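Local structure of probable GTP-binding protein EngB (Pyrococcus horikoshii, 2CXX) at residues A[86-91]-A[147-152]; A[113-118]-A[125-130]. The protein binds guanine nucleotides as a small P-loop GTPase and is probably needed for normal cell division and septation. One frame throughout, in Å; residues are numbered along the deposited sequence.

Contact 1 (A[86-91]-A[147-152])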
ATOM      1  N   ALA A  86       0.014   8.689  -1.956  1.00  8.01           N
ATOM      2  CA  ALA A  86      -0.495   7.348  -1.784  1.00  9.47           C
ATOM      3  C   ALA A  86       0.571   6.505  -1.107  1.00  7.24           C
ATOM      4  O   ALA A  86       1.773   6.639  -1.363  1.00 10.02           O
ATOM      5  CB  ALA A  86      -0.885   6.686  -3.206  1.00  9.42           C
ATOM      6  N   VAL A  87       0.146   5.663  -0.175  1.00  8.40           N
ATOM      7  CA  VAL A  87       1.071   4.718   0.444  1.00  7.09           C
ATOM      8  C   VAL A  87       0.619   3.319   0.042  1.00  6.99           C
ATOM      9  O   VAL A  87      -0.497   2.897   0.375  1.00  8.03           O
ATOM     10  CB  VAL A  87       1.032   4.773   1.958  1.00  8.16           C
ATOM     11  CG1 VAL A  87       2.060   3.714   2.577  1.00  7.97           C
ATOM     12  CG2 VAL A  87       1.430   6.180   2.394  1.00  9.00           C
ATOM     13  N   LEU A  88       1.450   2.621  -0.732  1.00  8.31           N
ATOM     14  CA  LEU A  88       1.129   1.257  -1.088  1.00  8.46           C
ATOM     15  C   LEU A  88       1.920   0.405  -0.098  1.00  9.05           C
ATOM     16  O   LEU A  88       3.148   0.451  -0.061  1.00  8.83           O
ATOM     17  CB  LEU A  88       1.575   0.936  -2.546  1.00  9.30           C
ATOM     18  CG  LEU A  88       1.640  -0.551  -2.944  1.00 12.02           C
ATOM     19  CD1 LEU A  88       0.300  -1.259  -2.858  1.00 10.95           C
ATOM     20  CD2 LEU A  88       2.174  -0.656  -4.369  1.00 10.11           C
ATOM     21  N   VAL A  89       1.203  -0.391   0.691  1.00  7.72           N
ATOM     22  CA  VAL A  89       1.840  -1.293   1.658  1.00  7.29           C
ATOM     23  C   VAL A  89       2.053  -2.627   0.987  1.00  8.70           C
ATOM     24  O   VAL A  89       1.131  -3.146   0.421  1.00  9.23           O
ATOM     25  CB  VAL A  89       0.915  -1.513   2.831  1.00  6.41           C
ATOM     26  CG1 VAL A  89       1.665  -2.196   3.951  1.00  7.19           C
ATOM     27  CG2 VAL A  89       0.359  -0.144   3.314  1.00  6.22           C
ATOM     28  N   VAL A  90       3.277  -3.160   1.011  1.00 10.09           N
ATOM     29  CA  VAL A  90       3.563  -4.491   0.461  1.00  9.67           C
ATOM     30  C   VAL A  90       4.205  -5.311   1.529  1.00  9.59           C
ATOM     31  O   VAL A  90       4.775  -4.791   2.493  1.00  9.55           O
ATOM     32  CB  VAL A  90       4.480  -4.491  -0.773  1.00 10.55           C
ATOM     33  CG1 VAL A  90       3.835  -3.546  -1.873  1.00 12.03           C
ATOM     34  CG2 VAL A  90       5.839  -4.047  -0.413  1.00 11.94           C
ATOM     35  N   ASP A  91       4.123  -6.630   1.354  1.00  8.84           N
ATOM     36  CA  ASP A  91       4.695  -7.559   2.320  1.00 11.06           C
ATOM     37  C   ASP A  91       6.067  -7.851   1.671  1.00 10.99           C
ATOM     38  O   ASP A  91       6.116  -8.514   0.668  1.00 10.90           O
ATOM     39  CB  ASP A  91       3.783  -8.795   2.390  1.00 10.44           C
ATOM     40  CG  ASP A  91       4.371  -9.930   3.200  1.00 11.95           C
ATOM     41  OD1 ASP A  91       5.609  -9.954   3.365  1.00  9.80           O
ATOM     42  OD2 ASP A  91       3.581 -10.798   3.634  1.00 11.11           O
ATOM     43  N   GLU A 147      12.759  -2.694  -9.863  1.00 13.35           N
ATOM     44  CA  GLU A 147      12.812  -3.089 -11.262  1.00 14.34           C
ATOM     45  C   GLU A 147      11.396  -3.503 -11.763  1.00 14.23           C
ATOM     46  O   GLU A 147      10.995  -3.118 -12.852  1.00 14.30           O
ATOM     47  CB  GLU A 147      13.827  -4.248 -11.378  1.00 17.89           C
ATOM     48  CG  GLU A 147      14.390  -4.543 -12.767  1.00 24.13           C
ATOM     49  CD  GLU A 147      13.489  -5.352 -13.621  1.00 26.20           C
ATOM     50  OE1 GLU A 147      12.803  -6.227 -13.084  1.00 27.57           O
ATOM     51  OE2 GLU A 147      13.474  -5.134 -14.860  1.00 28.39           O
ATOM     52  N   LYS A 148      10.630  -4.246 -10.950  1.00 13.25           N
ATOM     53  CA  LYS A 148       9.306  -4.696 -11.398  1.00 12.85           C
ATOM     54  C   LYS A 148       8.270  -3.566 -11.466  1.00 11.43           C
ATOM     55  O   LYS A 148       7.361  -3.590 -12.316  1.00 11.59           O
ATOM     56  CB  LYS A 148       8.787  -5.810 -10.464  1.00 12.49           C
ATOM     57  CG  LYS A 148       9.616  -7.112 -10.539  1.00 15.41           C
ATOM     58  CD  LYS A 148       9.459  -7.755 -11.890  1.00 14.75           C
ATOM     59  CE  LYS A 148      10.487  -8.858 -12.103  1.00 18.74           C
ATOM     60  NZ  LYS A 148      10.436  -9.397 -13.508  1.00 18.72           N
ATOM     61  N   PHE A 149       8.410  -2.589 -10.574  1.00 13.47           N
ATOM     62  CA  PHE A 149       7.475  -1.444 -10.514  1.00 11.80           C
ATOM     63  C   PHE A 149       7.895  -0.298 -11.482  1.00 11.74           C
ATOM     64  O   PHE A 149       7.207   0.701 -11.578  1.00 12.44           O
ATOM     65  CB  PHE A 149       7.479  -0.839  -9.116  1.00 10.42           C
ATOM     66  CG  PHE A 149       6.729  -1.634  -8.062  1.00 10.72           C
ATOM     67  CD1 PHE A 149       6.335  -2.973  -8.280  1.00 11.87           C
ATOM     68  CD2 PHE A 149       6.497  -1.044  -6.788  1.00 11.02           C
ATOM     69  CE1 PHE A 149       5.742  -3.698  -7.265  1.00  8.20           C
ATOM     70  CE2 PHE A 149       5.907  -1.782  -5.751  1.00 11.07           C
ATOM     71  CZ  PHE A 149       5.530  -3.110  -5.984  1.00 10.30           C
ATOM     72  N   GLU A 150       9.023  -0.464 -12.175  1.00 12.35           N
ATOM     73  CA  GLU A 150       9.554   0.564 -13.107  1.00 11.60           C
ATOM     74  C   GLU A 150       9.917   1.853 -12.387  1.00 13.94           C
ATOM     75  O   GLU A 150       9.548   2.956 -12.787  1.00 15.08           O
ATOM     76  CB  GLU A 150       8.576   0.862 -14.286  1.00 11.77           C
ATOM     77  CG  GLU A 150       8.390  -0.358 -15.177  1.00 13.53           C
ATOM     78  CD  GLU A 150       7.454  -0.131 -16.348  1.00 14.84           C
ATOM     79  OE1 GLU A 150       6.908   0.992 -16.509  1.00 16.32           O
ATOM     80  OE2 GLU A 150       7.259  -1.104 -17.097  1.00 17.54           O
ATOM     81  N   VAL A 151      10.644   1.680 -11.291  1.00 12.38           N
ATOM     82  CA  VAL A 151      11.147   2.764 -10.470  1.00 13.17           C
ATOM     83  C   VAL A 151      12.620   2.971 -10.799  1.00 15.47           C
ATOM     84  O   VAL A 151      13.410   2.036 -10.721  1.00 15.74           O
ATOM     85  CB  VAL A 151      11.029   2.454  -8.996  1.00 14.88           C
ATOM     86  CG1 VAL A 151      11.680   3.519  -8.200  1.00 13.54           C
ATOM     87  CG2 VAL A 151       9.557   2.395  -8.626  1.00 14.62           C
ATOM     88  N   PRO A 152      12.991   4.204 -11.209  1.00 17.52           N
ATOM     89  CA  PRO A 152      14.387   4.517 -11.550  1.00 17.97           C
ATOM     90  C   PRO A 152      15.325   4.322 -10.355  1.00 17.69           C
ATOM     91  O   PRO A 152      14.975   4.614  -9.216  1.00 17.37           O
ATOM     92  CB  PRO A 152      14.351   5.994 -11.988  1.00 18.85           C
ATOM     93  CG  PRO A 152      12.913   6.278 -12.359  1.00 20.65           C
ATOM     94  CD  PRO A 152      12.091   5.361 -11.430  1.00 18.00           C
TER
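Phe-149 points the far end of its ring at strand 86-91 and meets two side chains there, Leu-88 and Val-90. Leu-88 and Phe-149 reach toward each other from the two sides; the backbones stay far apart, with the CA atoms of these two residues 11.7 Å from each other, so the contact lies entirely between side-chain ends. A chi1 of 165° sets Leu-88 CG opposite the backbone N and sends the leucine out from the sheet, where it offers one methyl, CD2, which lies 4.1 Å from Phe-149 CE2 and approaches the ring obliquely. Val-90, two residues further along the strand and on the same sheet face, takes the other place: its CG1 lies near the ring plane, at the edge, 4.5 Å from Phe-149 CZ. The interaction is purely apolar and light, with 77 Å² buried in all, and the ring has further company: it touches Val-127 of the adjacent strand and meets the ring of Tyr-115 with the planes about 25° apart.

Glu-150 leaves the helical conformation with a positive phi of 63° and closes a Schellman motif. Phe-149 lies in the last turn with its side chain pointing to the strand, while Glu-150 is exposed. At the C-terminal end of strand 85-91, Asp-91 uses OD1 to cap the backbone N of Ala-94 and OD2 to form a salt bridge with Lys-131, a residue of the predicted GTP site.

Strand 85-91 belongs to the parallel core of the G domain, and helix 138-149 follows the next strand, 125-130, before strand 160-162. The contact is therefore helix-to-sheet packing of an alpha/beta P-loop GTPase, in which the C-terminal turn of a connecting helix reaches past its own strand to a central one.

Contact 2 (A[113-118]-A[125-130]); sequences EFYQFL and TIVAVN. With GDP (guanosine-5'-diphosphate), chain D.
Helix segment 113-118 runs nearly antiparallel to strand 125-130, with 159° between their directions and the short axes 10.0 Å apart at closest; Leu-118 and Thr-125 have the nearest CA atoms, at 7.2 Å. Tyr-115 CG stands anti to the backbone N (chi1 -176°), which swings the ring toward the strand. Its CE2 lies 3.7 Å from both Thr-125 CG2 and Val-127 CG2, each methyl approaching obliquely, and Val-127 crosses the tyrosine at about a right angle. Leu-118 also crosses Thr-125, laying CB and CD1 beside OG1, whose polar partner is the carbonyl of Ile-123. A water joins Tyr-115 OH to Thr-125 O, to which it donates at 2.7 Å.

At the strand's far end Asn-130, first residue of the NKxD guanine-recognition motif, lines the GDP pocket: ND2 sits 3.1 Å from GDP N7 and bonds to Val-12 O, while OD1 accepts from Ala-165 N. Replacing Asn-130 by a leucine would probably leave that carbonyl and amide without their mates and cost the guanine its polar neighbour at N7.

Helix 62-79 packs on the outer side chain of Phe-117, strand 85-91 flanks Thr-125 and Val-127, and helix 171-184 covers Ile-126 on the sheet's other face.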
ATOM      1  N   GLU A 113       0.719  -4.040 -10.910  1.00 10.76           N
ATOM      2  CA  GLU A 113      -0.387  -3.424 -11.606  1.00  9.55           C
ATOM      3  C   GLU A 113      -0.805  -2.165 -10.890  1.00 10.26           C
ATOM      4  O   GLU A 113      -0.983  -1.102 -11.522  1.00  9.35           O
ATOM      5  CB  GLU A 113      -1.590  -4.381 -11.692  1.00 10.80           C
ATOM      6  CG  GLU A 113      -2.671  -3.792 -12.558  1.00 15.83           C
ATOM      7  CD  GLU A 113      -3.979  -4.585 -12.556  1.00 21.94           C
ATOM      8  OE1 GLU A 113      -4.908  -4.214 -13.320  1.00 24.80           O
ATOM      9  OE2 GLU A 113      -4.100  -5.559 -11.770  1.00 27.79           O
ATOM     10  N   PHE A 114      -0.926  -2.239  -9.563  1.00  9.35           N
ATOM     11  CA  PHE A 114      -1.386  -1.060  -8.827  1.00 10.27           C
ATOM     12  C   PHE A 114      -0.394   0.098  -8.750  1.00 10.28           C
ATOM     13  O   PHE A 114      -0.780   1.262  -8.908  1.00  7.95           O
ATOM     14  CB  PHE A 114      -1.824  -1.440  -7.405  1.00 11.24           C
ATOM     15  CG  PHE A 114      -2.610  -0.373  -6.742  1.00 12.23           C
ATOM     16  CD1 PHE A 114      -3.861  -0.039  -7.192  1.00 14.08           C
ATOM     17  CD2 PHE A 114      -2.058   0.326  -5.682  1.00 12.88           C
ATOM     18  CE1 PHE A 114      -4.563   1.023  -6.559  1.00 14.69           C
ATOM     19  CE2 PHE A 114      -2.740   1.376  -5.043  1.00 13.96           C
ATOM     20  CZ  PHE A 114      -4.000   1.717  -5.501  1.00 13.52           C
ATOM     21  N   TYR A 115       0.861  -0.191  -8.516  1.00  7.79           N
ATOM     22  CA  TYR A 115       1.844   0.883  -8.488  1.00  9.87           C
ATOM     23  C   TYR A 115       1.885   1.552  -9.876  1.00  9.92           C
ATOM     24  O   TYR A 115       1.948   2.793 -10.016  1.00  8.70           O
ATOM     25  CB  TYR A 115       3.236   0.332  -8.139  1.00  9.70           C
ATOM     26  CG  TYR A 115       4.280   1.404  -7.994  1.00  9.16           C
ATOM     27  CD1 TYR A 115       4.959   1.868  -9.098  1.00 11.30           C
ATOM     28  CD2 TYR A 115       4.518   2.006  -6.761  1.00 12.25           C
ATOM     29  CE1 TYR A 115       5.866   2.944  -9.017  1.00 11.51           C
ATOM     30  CE2 TYR A 115       5.438   3.076  -6.646  1.00 13.64           C
ATOM     31  CZ  TYR A 115       6.098   3.527  -7.797  1.00 14.11           C
ATOM     32  OH  TYR A 115       7.042   4.518  -7.762  1.00 15.61           O
ATOM     33  N   GLN A 116       1.784   0.758 -10.935  1.00 10.10           N
ATOM     34  CA  GLN A 116       1.850   1.377 -12.250  1.00 10.69           C
ATOM     35  C   GLN A 116       0.603   2.155 -12.555  1.00  9.82           C
ATOM     36  O   GLN A 116       0.675   3.203 -13.247  1.00 11.77           O
ATOM     37  CB  GLN A 116       2.138   0.338 -13.329  1.00 10.84           C
ATOM     38  CG  GLN A 116       3.565  -0.210 -13.184  1.00 12.56           C
ATOM     39  CD  GLN A 116       3.929  -1.269 -14.233  1.00 15.39           C
ATOM     40  OE1 GLN A 116       3.152  -1.532 -15.151  1.00 16.96           O
ATOM     41  NE2 GLN A 116       5.125  -1.854 -14.114  1.00 13.57           N
ATOM     42  N   PHE A 117      -0.520   1.732 -11.970  1.00 10.92           N
ATOM     43  CA  PHE A 117      -1.762   2.458 -12.161  1.00  9.84           C
ATOM     44  C   PHE A 117      -1.625   3.850 -11.488  1.00 11.00           C
ATOM     45  O   PHE A 117      -1.975   4.888 -12.090  1.00  9.46           O
ATOM     46  CB  PHE A 117      -2.924   1.638 -11.572  1.00 11.37           C
ATOM     47  CG  PHE A 117      -4.183   2.442 -11.281  1.00 10.00           C
ATOM     48  CD1 PHE A 117      -5.031   2.886 -12.328  1.00 10.51           C
ATOM     49  CD2 PHE A 117      -4.541   2.730  -9.969  1.00 10.06           C
ATOM     50  CE1 PHE A 117      -6.205   3.597 -12.048  1.00 11.46           C
ATOM     51  CE2 PHE A 117      -5.689   3.423  -9.670  1.00  9.81           C
ATOM     52  CZ  PHE A 117      -6.550   3.867 -10.695  1.00  9.07           C
ATOM     53  N   LEU A 118      -1.121   3.885 -10.261  1.00  8.92           N
ATOM     54  CA  LEU A 118      -0.963   5.174  -9.593  1.00  9.10           C
ATOM     55  C   LEU A 118      -0.051   6.100 -10.401  1.00 10.07           C
ATOM     56  O   LEU A 118      -0.241   7.341 -10.390  1.00 10.51           O
ATOM     57  CB  LEU A 118      -0.375   4.995  -8.192  1.00  6.79           C
ATOM     58  CG  LEU A 118      -1.335   4.234  -7.228  1.00  6.23           C
ATOM     59  CD1 LEU A 118      -0.643   3.876  -5.935  1.00  9.78           C
ATOM     60  CD2 LEU A 118      -2.585   5.123  -6.909  1.00  9.55           C
ATOM     61  N   THR A 125       3.706   8.235  -4.930  1.00  9.58           N
ATOM     62  CA  THR A 125       3.475   7.004  -4.184  1.00  9.88           C
ATOM     63  C   THR A 125       4.662   6.558  -3.380  1.00 11.33           C
ATOM     64  O   THR A 125       5.779   6.492  -3.895  1.00 12.69           O
ATOM     65  CB  THR A 125       3.094   5.878  -5.158  1.00 12.47           C
ATOM     66  OG1 THR A 125       1.897   6.234  -5.857  1.00 10.78           O
ATOM     67  CG2 THR A 125       2.850   4.556  -4.384  1.00 10.72           C
ATOM     68  N   ILE A 126       4.438   6.241  -2.114  1.00 10.11           N
ATOM     69  CA  ILE A 126       5.513   5.703  -1.269  1.00  8.76           C
ATOM     70  C   ILE A 126       5.178   4.227  -1.085  1.00  9.71           C
ATOM     71  O   ILE A 126       4.021   3.874  -0.924  1.00 11.69           O
ATOM     72  CB  ILE A 126       5.545   6.421   0.131  1.00 10.69           C
ATOM     73  CG1 ILE A 126       5.895   7.880  -0.046  1.00 10.76           C
ATOM     74  CG2 ILE A 126       6.474   5.677   1.098  1.00 13.95           C
ATOM     75  CD1 ILE A 126       5.440   8.750   1.145  1.00 12.65           C
ATOM     76  N   VAL A 127       6.158   3.341  -1.223  1.00  9.26           N
ATOM     77  CA  VAL A 127       5.909   1.935  -0.985  1.00 10.16           C
ATOM     78  C   VAL A 127       6.420   1.599   0.396  1.00 10.70           C
ATOM     79  O   VAL A 127       7.630   1.667   0.629  1.00 10.03           O
ATOM     80  CB  VAL A 127       6.667   1.044  -2.020  1.00 11.63           C
ATOM     81  CG1 VAL A 127       6.465  -0.464  -1.691  1.00 11.89           C
ATOM     82  CG2 VAL A 127       6.182   1.392  -3.429  1.00 10.53           C
ATOM     83  N   ALA A 128       5.521   1.226   1.314  1.00 10.05           N
ATOM     84  CA  ALA A 128       5.925   0.810   2.667  1.00 10.61           C
ATOM     85  C   ALA A 128       6.252  -0.698   2.542  1.00 10.80           C
ATOM     86  O   ALA A 128       5.363  -1.504   2.321  1.00 11.41           O
ATOM     87  CB  ALA A 128       4.762   1.003   3.660  1.00 11.12           C
ATOM     88  N   VAL A 129       7.521  -1.069   2.665  1.00  9.18           N
ATOM     89  CA  VAL A 129       7.920  -2.465   2.535  1.00 10.41           C
ATOM     90  C   VAL A 129       7.863  -3.064   3.951  1.00  9.66           C
ATOM     91  O   VAL A 129       8.810  -3.009   4.734  1.00 11.03           O
ATOM     92  CB  VAL A 129       9.306  -2.555   1.893  1.00  8.57           C
ATOM     93  CG1 VAL A 129       9.654  -4.051   1.718  1.00  8.89           C
ATOM     94  CG2 VAL A 129       9.280  -1.813   0.487  1.00  8.86           C
ATOM     95  N   ASN A 130       6.726  -3.668   4.247  1.00 11.27           N
ATOM     96  CA  ASN A 130       6.443  -4.143   5.580  1.00 10.87           C
ATOM     97  C   ASN A 130       6.953  -5.545   5.836  1.00 11.37           C
ATOM     98  O   ASN A 130       7.308  -6.279   4.910  1.00 10.49           O
ATOM     99  CB  ASN A 130       4.926  -4.061   5.833  1.00 10.10           C
ATOM    100  CG  ASN A 130       4.568  -4.155   7.322  1.00  8.77           C
ATOM    101  OD1 ASN A 130       5.301  -3.648   8.156  1.00 12.84           O
ATOM    102  ND2 ASN A 130       3.427  -4.758   7.653  1.00  8.68           N
TER
HETATM  103  PB  GDP D1401      -4.108  -6.096   6.508  1.00 11.40           P
HETATM  104  O1B GDP D1401      -5.009  -7.189   6.041  1.00 11.82           O
HETATM  105  O2B GDP D1401      -3.053  -5.726   5.390  1.00 11.08           O
HETATM  106  O3B GDP D1401      -4.723  -4.955   7.290  1.00 10.03           O
HETATM  107  O3A GDP D1401      -3.177  -6.798   7.586  1.00 11.92           O
HETATM  108  PA  GDP D1401      -3.024  -6.826   9.176  1.00 12.53           P
HETATM  109  O1A GDP D1401      -2.581  -5.502   9.661  1.00 10.79           O
HETATM  110  O2A GDP D1401      -4.372  -7.280   9.847  1.00 12.51           O
HETATM  111  O5' GDP D1401      -1.778  -7.804   9.423  1.00 12.75           O
HETATM  112  C5' GDP D1401      -2.006  -9.066   8.872  1.00 12.14           C
HETATM  113  C4' GDP D1401      -1.064 -10.092   9.514  1.00 12.12           C
HETATM  114  O4' GDP D1401       0.356  -9.654   9.342  1.00 13.55           O
HETATM  115  C3' GDP D1401      -1.166 -10.273  10.990  1.00 14.50           C
HETATM  116  O3' GDP D1401      -1.172 -11.543  11.655  1.00 16.67           O
HETATM  117  C2' GDP D1401      -0.224  -9.198  11.575  1.00 14.18           C
HETATM  118  O2' GDP D1401       0.231  -9.621  12.916  1.00 17.69           O
HETATM  119  C1' GDP D1401       0.979  -9.461  10.664  1.00 12.40           C
HETATM  120  N9  GDP D1401       1.909  -8.330  10.540  1.00 13.37           N
HETATM  121  C8  GDP D1401       1.617  -6.974  10.271  1.00 14.21           C
HETATM  122  N7  GDP D1401       2.710  -6.294  10.219  1.00 11.33           N
HETATM  123  C5  GDP D1401       3.770  -7.132  10.446  1.00 12.38           C
HETATM  124  C6  GDP D1401       5.189  -6.980  10.509  1.00 15.03           C
HETATM  125  O6  GDP D1401       5.719  -5.923  10.357  1.00 15.24           O
HETATM  126  N1  GDP D1401       5.979  -8.099  10.757  1.00 14.83           N
HETATM  127  C2  GDP D1401       5.410  -9.326  10.947  1.00 15.90           C
HETATM  128  N2  GDP D1401       6.234 -10.399  11.196  1.00 13.48           N
HETATM  129  N3  GDP D1401       4.097  -9.495  10.896  1.00 14.43           N
HETATM  130  C4  GDP D1401       3.254  -8.429  10.650  1.00 13.24           C
HETATM  131  O   HOH W   1       6.723   6.952  -6.428  1.00 21.59           O

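How the contacts relate
Both contacts are buried and lie on the same sheet face, their centres about 4 Å apart, and contact 2 is nested along the chain inside the loop closed by contact 1. Strands 85-91 and 125-130 are parallel neighbours, tied by probable hydrogen bonds such as Leu-88 O to Ala-128 N (2.9 Å). Two helices, 110-120 and 138-149, lie against this pair of strands, and Val-151 CG2 packs 3.4 Å from Tyr-115 OH. Contact 1 is sparse and wholly apolar, spanning from one helix to a more distant strand. Contact 2 buries more than twice the surface, admits a water and a threonine hydroxyl, and its strand ends at the nucleotide.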